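Local structure of acyl-CoA synthetase (AMP-forming)/AMP-acid ligase II-like protein (Dyadobacter fermentans, 4GS5) at residues Ala67-Gly70 / Lys71-Leu75. The protein probably activates medium-chain fatty acids or related carboxylic acids with ATP for transfer to coenzyme A, as members of the AMP-forming acyl-CoA ligase family do. Sequence-based numbering, arbitrary orientation.
With EDO (1,2-ethanediol), chain X.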
ATOM      1  N   ALA A  67     -13.118  -2.808  15.583  1.00 27.15           N
ATOM      2  CA  ALA A  67     -13.632  -4.176  15.727  1.00 31.14           C
ATOM      3  C   ALA A  67     -12.990  -5.199  14.768  1.00 32.24           C
ATOM      4  O   ALA A  67     -12.746  -6.342  15.161  1.00 30.30           O
ATOM      5  CB  ALA A  67     -15.167  -4.217  15.624  1.00 32.89           C
HETATM    6  N   MSE A  68     -12.703  -4.790  13.533  1.00 34.16           N
HETATM    7  CA  MSE A  68     -12.109  -5.693  12.542  1.00 32.11           C
HETATM    8  C   MSE A  68     -10.722  -6.112  12.970  1.00 30.83           C
HETATM    9  O   MSE A  68     -10.343  -7.278  12.866  1.00 26.75           O
HETATM   10  CB  MSE A  68     -11.983  -5.009  11.185  1.00 32.01           C
HETATM   11  CG  MSE A  68     -13.296  -4.743  10.487  1.00 38.07           C
HETATM   12 SE   MSE A  68     -12.925  -4.121   8.687  0.45 40.13          SE
HETATM   13  CE  MSE A  68     -11.613  -2.749   9.098  1.00 50.61           C
ATOM     14  N   THR A  69      -9.966  -5.131  13.441  1.00 29.93           N
ATOM     15  CA  THR A  69      -8.586  -5.333  13.834  1.00 33.15           C
ATOM     16  C   THR A  69      -8.536  -6.308  14.992  1.00 33.15           C
ATOM     17  O   THR A  69      -7.737  -7.249  14.984  1.00 32.35           O
ATOM     18  CB  THR A  69      -7.923  -3.988  14.238  1.00 35.59           C
ATOM     19  OG1 THR A  69      -8.025  -3.072  13.143  1.00 36.36           O
ATOM     20  CG2 THR A  69      -6.447  -4.184  14.591  1.00 34.43           C
ATOM     21  N   GLY A  70      -9.404  -6.079  15.976  1.00 30.24           N
ATOM     22  CA  GLY A  70      -9.473  -6.905  17.168  1.00 33.80           C
ATOM     23  C   GLY A  70      -9.775  -8.360  16.852  1.00 33.45           C
ATOM     24  O   GLY A  70      -9.180  -9.267  17.434  1.00 31.73           O
ATOM     25  N   LYS A  71     -10.713  -8.580  15.941  1.00 31.08           N
ATOM     26  CA  LYS A  71     -11.083  -9.932  15.528  1.00 34.52           C
ATOM     27  C   LYS A  71      -9.969 -10.591  14.711  1.00 32.45           C
ATOM     28  O   LYS A  71      -9.534 -11.695  15.027  1.00 30.62           O
ATOM     29  CB  LYS A  71     -12.370  -9.900  14.703  1.00 41.27           C
ATOM     30  CG  LYS A  71     -12.961 -11.285  14.411  1.00 49.42           C
ATOM     31  CD  LYS A  71     -13.725 -11.828  15.619  1.00 57.08           C
ATOM     32  CE  LYS A  71     -14.592 -13.044  15.269  1.00 59.81           C
ATOM     33  NZ  LYS A  71     -13.820 -14.317  15.082  1.00 58.63           N
ATOM     34  N   ALA A  72      -9.531  -9.913  13.654  1.00 27.02           N
ATOM     35  CA  ALA A  72      -8.545 -10.471  12.736  1.00 28.01           C
ATOM     36  C   ALA A  72      -7.226 -10.809  13.440  1.00 33.36           C
ATOM     37  O   ALA A  72      -6.574 -11.791  13.093  1.00 28.64           O
ATOM     38  CB  ALA A  72      -8.300  -9.521  11.580  1.00 26.29           C
ATOM     39  N   LEU A  73      -6.827 -10.017  14.433  1.00 26.99           N
ATOM     40  CA  LEU A  73      -5.536 -10.290  15.077  1.00 26.91           C
ATOM     41  C   LEU A  73      -5.686 -10.868  16.493  1.00 24.36           C
ATOM     42  O   LEU A  73      -4.697 -11.041  17.200  1.00 29.73           O
ATOM     43  CB  LEU A  73      -4.644  -9.032  15.077  1.00 26.96           C
ATOM     44  CG  LEU A  73      -4.310  -8.480  13.683  1.00 28.58           C
ATOM     45  CD1 LEU A  73      -3.577  -7.148  13.768  1.00 29.61           C
ATOM     46  CD2 LEU A  73      -3.508  -9.492  12.867  1.00 28.59           C
ATOM     47  N   SER A  74      -6.920 -11.178  16.887  1.00 23.40           N
ATOM     48  CA  SER A  74      -7.204 -11.753  18.206  1.00 28.27           C
ATOM     49  C   SER A  74      -6.594 -10.937  19.340  1.00 30.44           C
ATOM     50  O   SER A  74      -5.885 -11.465  20.201  1.00 30.00           O
ATOM     51  CB  SER A  74      -6.728 -13.204  18.303  1.00 32.85           C
ATOM     52  OG  SER A  74      -7.385 -13.987  17.332  1.00 39.15           O
ATOM     53  N   LEU A  75      -6.900  -9.648  19.346  1.00 28.09           N
ATOM     54  CA  LEU A  75      -6.385  -8.750  20.364  1.00 26.80           C
ATOM     55  C   LEU A  75      -7.510  -8.369  21.324  1.00 30.29           C
ATOM     56  O   LEU A  75      -8.173  -7.342  21.147  1.00 30.80           O
ATOM     57  CB  LEU A  75      -5.777  -7.508  19.696  1.00 24.13           C
ATOM     58  CG  LEU A  75      -4.715  -7.830  18.637  1.00 27.60           C
ATOM     59  CD1 LEU A  75      -4.397  -6.595  17.791  1.00 25.38           C
ATOM     60  CD2 LEU A  75      -3.459  -8.396  19.283  1.00 26.43           C
TER
HETATM   61  C1  EDO X 423     -15.913  -8.073  12.831  1.00 54.42           C
HETATM   62  O1  EDO X 423     -15.319  -8.083  14.130  1.00 57.32           O
HETATM   63  C2  EDO X 423     -15.590  -6.742  12.170  1.00 53.13           C
HETATM   64  O2  EDO X 423     -16.176  -6.674  10.862  1.00 53.82           O
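L73 meets the last turn of helix 59-72 at T69, and its side chain is easily traced outward. L73 CB sits 3.6 Å from T69 O, the same oxygen that accepts the L73 N-H at 3.0 Å. With chi1 at -60°, L73 CG turns back beside the backbone N and still lies 3.9 Å from T69 O. Beyond it, L73 CD1 comes within 4.2 Å of CG2 of T69, methyl against methyl, and the side chain packs on F126 of strand 126-129, as does that of L75. The hydroxyl of T69 is engaged away from this contact, with H187 and S65 O.

The backbone here closes the helix in a Schellman motif. K71 N and A72 N still make i to i-4 bonds, to A67 O and M68 O, but L75 N reaches back five residues to G70 O at 3.0 Å, in the carbonyl plane and on a lone pair. S74, at positive phi, is the C-prime residue, and its N bonds K71 O.

On another side of the turn, a 1,2-ethanediol, probably from the crystallisation liquor, gives A67 O a second, weak bond from O1 (3.3 Å) and rests its C2 on M68 CG.

Chemically, then, backbone N-H groups take up the carbonyls of A67 through K71 and L73 O is met by K152 NZ, while L73 and L75 pack against F126 by apolar contact.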